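Local coordinates for protein chorismate synthase (Aquifex aeolicus, PDB 1Q1L) that probably catalyses, with reduced FMN as cofactor, the anti-1,4-elimination of phosphate from 5-enolpyruvylshikimate-3-phosphate that yields chorismate, the branch-point precursor of aromatic amino acids, at residues K154-F159 with V370-L375; I161-F166 with V233-V238; R7-L12 with E27-N32; P240-H245 with G310-M315. All blocks are in the same frame, centred on the assembly; numbering follows the deposited sequence. Where two conformers were deposited one is given.

Interaction 1: residues K154-F159 with V370-L375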
loop_
_atom_site.group_PDB
_atom_site.type_symbol
_atom_site.label_atom_id
_atom_site.label_comp_id
_atom_site.label_asym_id
_atom_site.label_seq_id
_atom_site.Cartn_x
_atom_site.Cartn_y
_atom_site.Cartn_z
ATOM N N LYS A 154 -23.175 -8.213 0.099
ATOM C CA LYS A 154 -23.860 -8.721 -1.086
ATOM C C LYS A 154 -22.901 -9.626 -1.851
ATOM O O LYS A 154 -23.264 -10.720 -2.288
ATOM C CB LYS A 154 -24.324 -7.571 -1.983
ATOM C CG LYS A 154 -25.139 -8.037 -3.187
ATOM C CD LYS A 154 -26.329 -8.896 -2.740
ATOM C CE LYS A 154 -27.039 -9.546 -3.925
ATOM N NZ LYS A 154 -27.625 -8.538 -4.851
ATOM N N PHE A 155 -21.667 -9.165 -2.006
ATOM C CA PHE A 155 -20.647 -9.945 -2.701
ATOM C C PHE A 155 -20.453 -11.318 -2.037
ATOM O O PHE A 155 -20.450 -12.351 -2.707
ATOM C CB PHE A 155 -19.317 -9.179 -2.705
ATOM C CG PHE A 155 -18.156 -9.989 -3.209
ATOM C CD1 PHE A 155 -18.077 -10.368 -4.548
ATOM C CD2 PHE A 155 -17.159 -10.411 -2.331
ATOM C CE1 PHE A 155 -17.021 -11.160 -5.003
ATOM C CE2 PHE A 155 -16.102 -11.200 -2.774
ATOM C CZ PHE A 155 -16.031 -11.578 -4.115
ATOM N N LEU A 156 -20.305 -11.318 -0.717
ATOM C CA LEU A 156 -20.088 -12.546 0.048
ATOM C C LEU A 156 -21.249 -13.529 -0.004
ATOM O O LEU A 156 -21.045 -14.746 -0.002
ATOM C CB LEU A 156 -19.809 -12.216 1.513
ATOM C CG LEU A 156 -18.467 -11.588 1.869
ATOM C CD1 LEU A 156 -18.459 -11.228 3.349
ATOM C CD2 LEU A 156 -17.342 -12.557 1.542
ATOM N N SER A 157 -22.468 -13.000 -0.024
ATOM C CA SER A 157 -23.648 -13.848 -0.069
ATOM C C SER A 157 -23.708 -14.668 -1.350
ATOM O O SER A 157 -24.338 -15.725 -1.379
ATOM C CB SER A 157 -24.917 -12.999 0.074
ATOM O OG SER A 157 -25.015 -12.048 -0.967
ATOM N N GLU A 158 -23.056 -14.195 -2.409
ATOM C CA GLU A 158 -23.056 -14.919 -3.678
ATOM C C GLU A 158 -22.324 -16.243 -3.514
ATOM O O GLU A 158 -22.480 -17.159 -4.330
ATOM C CB GLU A 158 -22.363 -14.105 -4.779
ATOM C CG GLU A 158 -23.043 -12.796 -5.143
ATOM C CD GLU A 158 -24.428 -12.990 -5.732
ATOM O OE1 GLU A 158 -24.599 -13.890 -6.583
ATOM O OE2 GLU A 158 -25.344 -12.232 -5.355
ATOM N N PHE A 159 -21.506 -16.339 -2.471
ATOM C CA PHE A 159 -20.762 -17.566 -2.219
ATOM C C PHE A 159 -21.376 -18.304 -1.036
ATOM O O PHE A 159 -20.802 -19.258 -0.528
ATOM C CB PHE A 159 -19.294 -17.256 -1.925
ATOM C CG PHE A 159 -18.632 -16.415 -2.977
ATOM C CD1 PHE A 159 -18.713 -15.030 -2.929
ATOM C CD2 PHE A 159 -17.967 -17.012 -4.045
ATOM C CE1 PHE A 159 -18.144 -14.246 -3.933
ATOM C CE2 PHE A 159 -17.396 -16.242 -5.053
ATOM C CZ PHE A 159 -17.485 -14.853 -4.996
ATOM N N VAL A 370 -13.389 -7.127 5.511
ATOM C CA VAL A 370 -12.180 -7.922 5.683
ATOM C C VAL A 370 -12.299 -9.251 4.956
ATOM O O VAL A 370 -11.379 -9.674 4.250
ATOM C CB VAL A 370 -11.895 -8.186 7.188
ATOM C CG1 VAL A 370 -10.684 -9.106 7.351
ATOM C CG2 VAL A 370 -11.624 -6.871 7.893
ATOM N N LEU A 371 -13.446 -9.907 5.110
ATOM C CA LEU A 371 -13.643 -11.199 4.480
ATOM C C LEU A 371 -13.753 -11.118 2.971
ATOM O O LEU A 371 -13.221 -11.982 2.271
ATOM C CB LEU A 371 -14.868 -11.900 5.069
ATOM C CG LEU A 371 -14.726 -12.237 6.563
ATOM C CD1 LEU A 371 -15.914 -13.075 7.017
ATOM C CD2 LEU A 371 -13.434 -13.015 6.800
ATOM N N ALA A 372 -14.443 -10.095 2.466
ATOM C CA ALA A 372 -14.585 -9.930 1.022
ATOM C C ALA A 372 -13.194 -9.690 0.449
ATOM O O ALA A 372 -12.830 -10.240 -0.593
ATOM C CB ALA A 372 -15.505 -8.739 0.701
ATOM N N ASP A 373 -12.422 -8.861 1.141
ATOM C CA ASP A 373 -11.059 -8.553 0.728
ATOM C C ASP A 373 -10.209 -9.831 0.688
ATOM O O ASP A 373 -9.528 -10.115 -0.306
ATOM C CB ASP A 373 -10.440 -7.554 1.705
ATOM C CG ASP A 373 -9.035 -7.147 1.307
ATOM O OD1 ASP A 373 -8.877 -6.610 0.192
ATOM O OD2 ASP A 373 -8.093 -7.364 2.103
ATOM N N ALA A 374 -10.261 -10.599 1.771
ATOM C CA ALA A 374 -9.493 -11.839 1.879
ATOM C C ALA A 374 -9.943 -12.896 0.874
ATOM O O ALA A 374 -9.142 -13.711 0.433
ATOM C CB ALA A 374 -9.605 -12.398 3.294
ATOM N N LEU A 375 -11.225 -12.896 0.525
ATOM C CA LEU A 375 -11.719 -13.871 -0.426
ATOM C C LEU A 375 -11.215 -13.501 -1.822
ATOM O O LEU A 375 -10.754 -14.359 -2.569
ATOM C CB LEU A 375 -13.246 -13.924 -0.400
ATOM C CG LEU A 375 -13.867 -15.050 -1.236
ATOM C CD1 LEU A 375 -13.292 -16.391 -0.813
ATOM C CD2 LEU A 375 -15.380 -15.037 -1.069
#
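Leu375 reaches from helix 356-379 toward two phenylalanine rings and one leucine, and a single methyl, CD2, does the touching. It sits over one face of the Phe159 ring in a CH-pi contact, 4.0 Å from the ring centroid and 18° off the normal, displaced toward the rim so that Phe159 CD1 is the ring atom nearest to it. A chi1 of -172° sets CG of Leu375 anti to the backbone N; CD2, the branch nearer the other helix, also approaches Leu156 CD2.

The rings themselves meet edge against face: Phe159 CE1 lies over a face of Phe155, while Phe155 CD1 lies in the plane of the Phe159 ring at its edge. Phe155 then turns obliquely to the other helix, its CD2 standing 3.8 Å from Ala372 CB and its CE2 approaching Leu375 CD2 more loosely. Leu156 divides its two methyls. CD2 comes down on the backbone of Ala372, 3.8 Å from Ala372 CA, where the small alanine side chain allows close approach; CD1 goes to Leu371 CB at 4.0 Å, the two leucine side chains crossing at about a right angle. The union is wholly apolar.

The end of helix 142-157 is thereby packed against helix 356-379. Helix 384-399 adds Met384 to both phenylalanines and Phe391 to Phe159, while helix 252-261 covers Val370 and Ala374, and strand 162-170 follows directly in the chain.

Interaction 2: residues I161-F166 with V233-V238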
loop_
_atom_site.group_PDB
_atom_site.type_symbol
_atom_site.label_atom_id
_atom_site.label_comp_id
_atom_site.label_asym_id
_atom_site.label_seq_id
_atom_site.Cartn_x
_atom_site.Cartn_y
_atom_site.Cartn_z
ATOM N N ILE A 161 -21.796 -17.068 1.880
ATOM C CA ILE A 161 -21.193 -16.580 3.120
ATOM C C ILE A 161 -22.133 -15.580 3.793
ATOM O O ILE A 161 -22.491 -14.549 3.222
ATOM C CB ILE A 161 -19.798 -15.948 2.844
ATOM C CG1 ILE A 161 -18.809 -17.055 2.438
ATOM C CG2 ILE A 161 -19.303 -15.190 4.068
ATOM C CD1 ILE A 161 -17.450 -16.558 1.971
ATOM N N LYS A 162 -22.539 -15.907 5.015
ATOM C CA LYS A 162 -23.497 -15.023 5.813
ATOM C C LYS A 162 -22.769 -14.334 7.101
ATOM O O LYS A 162 -21.985 -15.026 7.895
ATOM C CB LYS A 162 -24.868 -15.928 6.307
ATOM C CG LYS A 162 -25.733 -16.796 4.941
ATOM C CD LYS A 162 -27.045 -17.935 5.565
ATOM C CE LYS A 162 -27.721 -19.006 4.221
ATOM N NZ LYS A 162 -26.506 -19.904 3.408
ATOM N N ILE A 163 -23.031 -13.048 7.287
ATOM C CA ILE A 163 -22.460 -12.320 8.392
ATOM C C ILE A 163 -23.607 -11.833 9.263
ATOM O O ILE A 163 -24.646 -11.413 8.757
ATOM C CB ILE A 163 -21.597 -11.153 7.873
ATOM C CG1 ILE A 163 -20.343 -11.741 7.202
ATOM C CG2 ILE A 163 -21.265 -10.208 8.996
ATOM C CD1 ILE A 163 -19.313 -10.738 6.788
ATOM N N GLY A 164 -23.429 -11.923 10.575
ATOM C CA GLY A 164 -24.468 -11.485 11.482
ATOM C C GLY A 164 -23.855 -11.160 12.815
ATOM O O GLY A 164 -22.644 -11.311 12.986
ATOM N N SER A 165 -24.685 -10.730 13.764
ATOM C CA SER A 165 -24.200 -10.378 15.088
ATOM C C SER A 165 -25.348 -10.222 16.080
ATOM O O SER A 165 -26.520 -10.359 15.733
ATOM C CB SER A 165 -23.417 -9.066 15.028
ATOM O OG SER A 165 -24.273 -7.987 14.695
ATOM N N PHE A 166 -24.991 -9.929 17.321
ATOM C CA PHE A 166 -25.979 -9.734 18.376
ATOM C C PHE A 166 -25.279 -9.253 19.629
ATOM O O PHE A 166 -24.116 -9.579 19.859
ATOM C CB PHE A 166 -26.743 -11.040 18.644
ATOM C CG PHE A 166 -25.859 -12.241 18.791
ATOM C CD1 PHE A 166 -25.184 -12.486 19.981
ATOM C CD2 PHE A 166 -25.670 -13.108 17.722
ATOM C CE1 PHE A 166 -24.329 -13.581 20.099
ATOM C CE2 PHE A 166 -24.816 -14.201 17.829
ATOM C CZ PHE A 166 -24.148 -14.437 19.017
ATOM N N VAL A 233 -19.750 -10.866 16.593
ATOM C CA VAL A 233 -20.006 -10.815 15.162
ATOM C C VAL A 233 -19.521 -12.131 14.605
ATOM O O VAL A 233 -18.473 -12.625 15.011
ATOM C CB VAL A 233 -19.205 -9.678 14.479
ATOM C CG1 VAL A 233 -19.656 -9.521 13.028
ATOM C CG2 VAL A 233 -19.388 -8.394 15.238
ATOM N N PHE A 234 -20.271 -12.706 13.677
ATOM C CA PHE A 234 -19.868 -13.974 13.101
ATOM C C PHE A 234 -20.062 -13.976 11.597
ATOM O O PHE A 234 -20.802 -13.153 11.047
ATOM C CB PHE A 234 -20.686 -15.115 13.716
ATOM C CG PHE A 234 -22.145 -15.073 13.356
ATOM C CD1 PHE A 234 -22.596 -15.625 12.166
ATOM C CD2 PHE A 234 -23.062 -14.435 14.185
ATOM C CE1 PHE A 234 -23.942 -15.540 11.803
ATOM C CE2 PHE A 234 -24.398 -14.346 13.832
ATOM C CZ PHE A 234 -24.841 -14.901 12.638
ATOM N N ALA A 235 -19.380 -14.908 10.943
ATOM C CA ALA A 235 -19.483 -15.099 9.504
ATOM C C ALA A 235 -19.558 -16.605 9.320
ATOM O O ALA A 235 -18.733 -17.341 9.869
ATOM C CB ALA A 235 -18.255 -14.535 8.794
ATOM N N LEU A 236 -20.549 -17.061 8.560
ATOM C CA LEU A 236 -20.745 -18.484 8.321
ATOM C C LEU A 236 -20.366 -18.909 6.907
ATOM O O LEU A 236 -20.468 -18.128 5.961
ATOM C CB LEU A 236 -22.208 -18.863 8.571
ATOM C CG LEU A 236 -22.792 -18.506 9.941
ATOM C CD1 LEU A 236 -24.236 -18.958 10.028
ATOM C CD2 LEU A 236 -21.959 -19.162 11.028
ATOM N N ASN A 237 -19.927 -20.162 6.789
ATOM C CA ASN A 237 -19.545 -20.768 5.517
ATOM C C ASN A 237 -18.300 -20.190 4.862
ATOM O O ASN A 237 -18.179 -20.184 3.635
ATOM C CB ASN A 237 -20.717 -20.706 4.536
ATOM C CG ASN A 237 -21.949 -21.412 5.070
ATOM O OD1 ASN A 237 -21.869 -22.550 5.523
ATOM N ND2 ASN A 237 -23.097 -20.738 5.017
ATOM N N VAL A 238 -17.372 -19.703 5.677
ATOM C CA VAL A 238 -16.131 -19.166 5.151
ATOM C C VAL A 238 -15.212 -20.371 4.987
ATOM O O VAL A 238 -14.983 -21.122 5.934
ATOM C CB VAL A 238 -15.497 -18.155 6.129
ATOM C CG1 VAL A 238 -14.147 -17.678 5.597
ATOM C CG2 VAL A 238 -16.434 -16.970 6.323
#
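Phe234 lays its ring over Gly164 on the neighbouring strand, and every ring atom has a share in the contact. From CB the chain turns to CG, which chi1 of 67° sets between the backbone N and the carbonyl carbon; CG lies 3.8 Å from Gly164 O. Along one side, CD2 approaches the same oxygen to 3.4 Å and CE2 comes equally near Gly164 C; along the other, CD1 and CE1 pass more loosely by Gly164 N. At the tip, CZ stands 3.6 Å from Gly164 CA, whose C-H points to the ring face as a CH-pi contact. A side chain on Gly164 would run into CZ. Phe166 CE2 meets Phe234 CE2, the side chains crossing at about a right angle.

Beneath the ring, Gly164 and Phe234 form a hydrogen-bonded antiparallel pair, Phe234 N to Gly164 O at 2.8 Å, as do Lys162 and Leu236. On the other face, Ile163 CG1 touches Ala235 CB at 3.8 Å, and Glu364 of helix 356-379 holds Ser165 OG. Helix 187-197 lies against Phe234 and helix 356-379 against Ala235: an antiparallel sheet covered by helices on both faces, part of chorismate synthase's beta-alpha-beta sandwich.

Interaction 3: residues R7-L12 with E27-N32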
loop_
_atom_site.group_PDB
_atom_site.type_symbol
_atom_site.label_atom_id
_atom_site.label_comp_id
_atom_site.label_asym_id
_atom_site.label_seq_id
_atom_site.Cartn_x
_atom_site.Cartn_y
_atom_site.Cartn_z
ATOM N N ARG A 7 -5.796 -5.963 1.200
ATOM C CA ARG A 7 -4.880 -6.529 0.215
ATOM C C ARG A 7 -5.405 -6.421 -1.218
ATOM O O ARG A 7 -4.628 -6.226 -2.155
ATOM C CB ARG A 7 -4.615 -8.011 0.520
ATOM C CG ARG A 7 -4.206 -8.348 1.953
ATOM C CD ARG A 7 -2.776 -7.947 2.280
ATOM N NE ARG A 7 -2.662 -6.539 2.650
ATOM C CZ ARG A 7 -1.529 -5.956 3.029
ATOM N NH1 ARG A 7 -0.405 -6.663 3.088
ATOM N NH2 ARG A 7 -1.520 -4.670 3.353
ATOM N N TYR A 8 -6.719 -6.548 -1.384
ATOM C CA TYR A 8 -7.333 -6.508 -2.707
ATOM C C TYR A 8 -8.282 -5.330 -2.939
ATOM O O TYR A 8 -8.134 -4.593 -3.916
ATOM C CB TYR A 8 -8.087 -7.814 -2.951
ATOM C CG TYR A 8 -8.541 -8.009 -4.376
ATOM C CD1 TYR A 8 -7.726 -8.660 -5.304
ATOM C CD2 TYR A 8 -9.789 -7.551 -4.799
ATOM C CE1 TYR A 8 -8.145 -8.854 -6.619
ATOM C CE2 TYR A 8 -10.218 -7.735 -6.109
ATOM C CZ TYR A 8 -9.395 -8.390 -7.014
ATOM O OH TYR A 8 -9.831 -8.588 -8.304
ATOM N N LEU A 9 -9.270 -5.173 -2.060
ATOM C CA LEU A 9 -10.230 -4.085 -2.187
ATOM C C LEU A 9 -9.595 -2.781 -1.741
ATOM O O LEU A 9 -8.575 -2.782 -1.049
ATOM C CB LEU A 9 -11.466 -4.342 -1.325
ATOM C CG LEU A 9 -12.378 -5.511 -1.687
ATOM C CD1 LEU A 9 -13.443 -5.638 -0.615
ATOM C CD2 LEU A 9 -12.997 -5.292 -3.066
ATOM N N ARG A 10 -10.204 -1.672 -2.145
ATOM C CA ARG A 10 -9.711 -0.351 -1.778
ATOM C C ARG A 10 -10.943 0.519 -1.604
ATOM O O ARG A 10 -11.907 0.403 -2.363
ATOM C CB ARG A 10 -8.861 0.267 -2.896
ATOM C CG ARG A 10 -7.971 -0.693 -3.657
ATOM C CD ARG A 10 -7.542 -0.082 -4.994
ATOM N NE ARG A 10 -6.526 0.952 -4.837
ATOM C CZ ARG A 10 -5.986 1.637 -5.845
ATOM N NH1 ARG A 10 -6.366 1.415 -7.096
ATOM N NH2 ARG A 10 -5.036 2.527 -5.600
ATOM N N PHE A 11 -10.926 1.379 -0.599
ATOM C CA PHE A 11 -12.041 2.273 -0.413
ATOM C C PHE A 11 -11.635 3.452 0.436
ATOM O O PHE A 11 -10.674 3.384 1.198
ATOM C CB PHE A 11 -13.259 1.523 0.177
ATOM C CG PHE A 11 -13.213 1.309 1.673
ATOM C CD1 PHE A 11 -13.649 2.299 2.544
ATOM C CD2 PHE A 11 -12.779 0.098 2.203
ATOM C CE1 PHE A 11 -13.661 2.087 3.928
ATOM C CE2 PHE A 11 -12.785 -0.128 3.583
ATOM C CZ PHE A 11 -13.228 0.869 4.447
ATOM N N LEU A 12 -12.338 4.559 0.249
ATOM C CA LEU A 12 -12.098 5.762 1.020
ATOM C C LEU A 12 -13.461 6.316 1.359
ATOM O O LEU A 12 -14.403 6.147 0.585
ATOM C CB LEU A 12 -11.324 6.800 0.208
ATOM C CG LEU A 12 -9.845 6.521 -0.040
ATOM C CD1 LEU A 12 -9.281 7.596 -0.968
ATOM C CD2 LEU A 12 -9.094 6.492 1.299
ATOM N N GLU A 27 -13.511 0.253 -4.539
ATOM C CA GLU A 27 -12.980 -0.294 -5.777
ATOM C C GLU A 27 -12.517 -1.734 -5.608
ATOM O O GLU A 27 -11.911 -2.083 -4.598
ATOM C CB GLU A 27 -11.802 0.555 -6.257
ATOM C CG GLU A 27 -11.256 0.126 -7.603
ATOM C CD GLU A 27 -10.008 0.893 -7.999
ATOM O OE1 GLU A 27 -8.922 0.571 -7.478
ATOM O OE2 GLU A 27 -10.116 1.823 -8.827
ATOM N N GLY A 28 -12.792 -2.569 -6.603
ATOM C CA GLY A 28 -12.355 -3.951 -6.531
ATOM C C GLY A 28 -13.442 -5.003 -6.570
ATOM O O GLY A 28 -13.140 -6.181 -6.785
ATOM N N ILE A 29 -14.698 -4.613 -6.346
ATOM C CA ILE A 29 -15.784 -5.595 -6.405
ATOM C C ILE A 29 -15.920 -6.017 -7.864
ATOM O O ILE A 29 -16.003 -5.173 -8.746
ATOM C CB ILE A 29 -17.121 -5.010 -5.917
ATOM C CG1 ILE A 29 -16.991 -4.566 -4.455
ATOM C CG2 ILE A 29 -18.217 -6.069 -6.023
ATOM C CD1 ILE A 29 -16.872 -5.712 -3.469
ATOM N N PRO A 30 -15.935 -7.330 -8.136
ATOM C CA PRO A 30 -16.053 -7.793 -9.524
ATOM C C PRO A 30 -17.289 -7.292 -10.250
ATOM O O PRO A 30 -18.274 -6.879 -9.628
ATOM C CB PRO A 30 -16.048 -9.311 -9.388
ATOM C CG PRO A 30 -15.246 -9.533 -8.125
ATOM C CD PRO A 30 -15.794 -8.470 -7.214
ATOM N N ALA A 31 -17.218 -7.341 -11.577
ATOM C CA ALA A 31 -18.316 -6.923 -12.439
ATOM C C ALA A 31 -19.394 -7.997 -12.484
ATOM O O ALA A 31 -19.115 -9.179 -12.278
ATOM C CB ALA A 31 -17.797 -6.672 -13.859
ATOM N N ASN A 32 -20.624 -7.569 -12.762
ATOM C CA ASN A 32 -21.771 -8.457 -12.893
ATOM C C ASN A 32 -22.387 -8.920 -11.579
ATOM O O ASN A 32 -23.090 -9.929 -11.539
ATOM C CB ASN A 32 -21.404 -9.666 -13.769
ATOM C CG ASN A 32 -21.019 -9.262 -15.192
ATOM O OD1 ASN A 32 -20.451 -10.056 -15.944
ATOM N ND2 ASN A 32 -21.333 -8.026 -15.565
#
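Tyr8 presents the edge of its ring to Gly28, whose carbonyl O lies in the ring plane 3.4 Å from CE2, while the phenol OH is hydrogen-bonded to the carbonyl of Gly381. The guanidinium of Arg10 likewise receives Glu27 at its edge: NH1 donates to OE1 at 2.7 Å, using the syn lone pair of that oxygen, in a salt bridge whose acceptor stands 25° out of the guanidinium plane. The guanidinium and carboxylate planes stand 50° apart, and a single N-H...O pair, NH1 to OE1, joins them. Both side chains run the same way, side by side; Glu27 is extended from its backbone as far as CD, and Arg10 bends at chi3 (75°), which swings NE round to start the guanidinium.

NH2 of Arg10 makes a second salt bridge, to Asp249 of the third subunit. An alanine in place of Arg10 would probably leave both Glu27 and that Asp249 without their shared positive mate.

Next along the chain, Leu9 CD2 packs 3.5 Å from Gly28 C and 3.9 Å from Ile29 CD1. A CB on Gly28 would strike Leu9 CD2. Arg10 and Glu27 are also a hydrogen-bonded backbone pair, with Glu27 N to Arg10 O at 2.7 Å: the open end of a beta hairpin of strands 10-14 and 21-27, with strand 10-14 at the edge, within this chain, of a four-stranded antiparallel sheet at the tetramer interface.

Interaction 4: residues P240-H245 with G310-M315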
loop_
_atom_site.group_PDB
_atom_site.type_symbol
_atom_site.label_atom_id
_atom_site.label_comp_id
_atom_site.label_asym_id
_atom_site.label_seq_id
_atom_site.Cartn_x
_atom_site.Cartn_y
_atom_site.Cartn_z
ATOM N N PRO A 240 -11.709 -22.642 4.435
ATOM C CA PRO A 240 -10.405 -22.598 5.096
ATOM C C PRO A 240 -9.440 -22.027 4.071
ATOM O O PRO A 240 -9.666 -22.177 2.876
ATOM C CB PRO A 240 -10.086 -24.073 5.359
ATOM C CG PRO A 240 -11.383 -24.790 5.153
ATOM C CD PRO A 240 -12.053 -24.023 4.069
ATOM N N GLY A 241 -8.373 -21.383 4.522
ATOM C CA GLY A 241 -7.406 -20.864 3.573
ATOM C C GLY A 241 -7.340 -19.368 3.359
ATOM O O GLY A 241 -6.442 -18.905 2.663
ATOM N N LEU A 242 -8.272 -18.611 3.926
ATOM C CA LEU A 242 -8.243 -17.163 3.764
ATOM C C LEU A 242 -7.265 -16.582 4.774
ATOM O O LEU A 242 -7.176 -17.057 5.911
ATOM C CB LEU A 242 -9.632 -16.560 3.965
ATOM C CG LEU A 242 -10.730 -17.061 3.020
ATOM C CD1 LEU A 242 -11.912 -16.103 3.103
ATOM C CD2 LEU A 242 -10.213 -17.121 1.581
ATOM N N GLY A 243 -6.539 -15.547 4.363
ATOM C CA GLY A 243 -5.545 -14.961 5.238
ATOM C C GLY A 243 -4.324 -15.834 5.053
ATOM O O GLY A 243 -4.392 -16.822 4.327
ATOM N N SER A 244 -3.212 -15.502 5.696
ATOM C CA SER A 244 -2.008 -16.306 5.535
ATOM C C SER A 244 -1.054 -16.143 6.700
ATOM O O SER A 244 -1.038 -15.117 7.367
ATOM C CB SER A 244 -1.287 -15.929 4.237
ATOM O OG SER A 244 -0.096 -16.688 4.074
ATOM N N HIS A 245 -0.240 -17.166 6.923
ATOM C CA HIS A 245 0.725 -17.170 8.014
ATOM C C HIS A 245 2.114 -16.706 7.578
ATOM O O HIS A 245 2.970 -16.463 8.420
ATOM C CB HIS A 245 0.843 -18.589 8.556
ATOM C CG HIS A 245 1.425 -19.550 7.565
ATOM N ND1 HIS A 245 2.775 -19.809 7.486
ATOM C CD2 HIS A 245 0.850 -20.240 6.553
ATOM C CE1 HIS A 245 3.008 -20.618 6.468
ATOM N NE2 HIS A 245 1.857 -20.893 5.883
ATOM N N GLY A 310 -3.335 -17.734 11.833
ATOM C CA GLY A 310 -3.441 -16.681 10.839
ATOM C C GLY A 310 -4.308 -17.000 9.634
ATOM O O GLY A 310 -4.520 -16.142 8.780
ATOM N N ILE A 311 -4.825 -18.222 9.571
ATOM C CA ILE A 311 -5.662 -18.636 8.449
ATOM C C ILE A 311 -7.044 -19.089 8.929
ATOM O O ILE A 311 -7.168 -19.621 10.036
ATOM C CB ILE A 311 -4.990 -19.803 7.687
ATOM C CG1 ILE A 311 -3.574 -19.404 7.255
ATOM C CG2 ILE A 311 -5.805 -20.175 6.477
ATOM C CD1 ILE A 311 -2.752 -20.568 6.713
ATOM N N THR A 312 -8.076 -18.880 8.104
ATOM C CA THR A 312 -9.424 -19.310 8.468
ATOM C C THR A 312 -9.518 -20.835 8.525
ATOM O O THR A 312 -8.819 -21.540 7.779
ATOM C CB THR A 312 -10.497 -18.790 7.488
ATOM O OG1 THR A 312 -10.129 -19.116 6.142
ATOM C CG2 THR A 312 -10.658 -17.281 7.634
ATOM N N ASN A 313 -10.417 -21.304 9.397
ATOM C CA ASN A 313 -10.679 -22.721 9.702
ATOM C C ASN A 313 -11.725 -23.476 8.903
ATOM O O ASN A 313 -11.657 -24.695 8.764
ATOM C CB ASN A 313 -11.115 -22.848 11.172
ATOM C CG ASN A 313 -10.095 -23.533 12.007
ATOM O OD1 ASN A 313 -10.266 -23.695 13.216
ATOM N ND2 ASN A 313 -9.010 -23.949 11.370
ATOM N N GLY A 314 -12.724 -22.760 8.425
ATOM C CA GLY A 314 -13.801 -23.415 7.729
ATOM C C GLY A 314 -14.908 -23.388 8.760
ATOM O O GLY A 314 -16.076 -23.509 8.422
HETATM N N MSE A 315 -14.532 -23.234 10.031
HETATM C CA MSE A 315 -15.510 -23.147 11.106
HETATM C C MSE A 315 -16.017 -21.705 11.096
HETATM O O MSE A 315 -15.437 -20.842 10.429
HETATM C CB MSE A 315 -14.870 -23.465 12.466
HETATM C CG MSE A 315 -14.448 -24.930 12.639
HETATM SE SE MSE A 315 -15.929 -26.171 12.374
HETATM C CE MSE A 315 -16.796 -25.957 14.091
#
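Leu242 N donates to the hydroxyl of Thr312, OG1, at 2.9 Å, and two backbone bonds flank it. Thr312 N gives its hydrogen to Leu242 O at 3.0 Å, in the plane of that carbonyl, whereas Gly241 N reaches Thr312 O at 3.3 Å from a position 36° above the carbonyl plane. Thr312 is therefore engaged at its N, its O and its side chain together. Its OG1 lies between the backbone N and the carbonyl carbon (chi1 52°) and has a second partner in the carbonyl of Pro239, a hydroxyl thus placed between a backbone donor and a backbone oxygen. A valine in place of Thr312 would probably leave both Leu242 N and the Pro239 carbonyl without the mate that OG1 supplies.

The bonds join the loop 240-245, which follows strand 229-236, to the short strand 311-312, itself one arm of a small two-stranded antiparallel hairpin with 307-308. The loop runs antiparallel to the strand without forming a regular strand of its own, and Gly241 and Gly243 give it backbone angles that a side chain would obstruct.

Farther out the contact is apolar. Ile311 CG2 packs 3.4 Å from Gly241 CA, while its CD1 comes to the edge of the His245 ring, 3.6 Å from CD2, the two side chains side by side and pointing the same way. Pro240 CG rests 3.8 Å from Gly314 CA. The fourth subunit closes over this region: its Lys124 is hydrogen-bonded to Gly241 O, its Tyr125 to Ser244 OG.

Interactions 1 and 2 occupy the core and adjoin each other: helix 356-379 packs beside the sheet strands, where Leu371 CD1 meets Ala235 CB at 3.3 Å and Leu156 CD1 meets Ile163 CD1. Interaction 1 is purely apolar, whereas interaction 2 builds a sheet on main-chain bonds. Interaction 3 is only partly buried and relies on charge, in keeping with its place at the subunit interface, while buried interaction 4 depends on a hydroxyl and loop backbone. The same helix 356-379 links interaction 1 to two others: Asp373 OD1 accepts bonds from Tyr8 N and Leu9 N, and Leu375 CD1 touches Leu242 CD2. Interactions 3 and 4 do not touch, but both meet the fourth subunit.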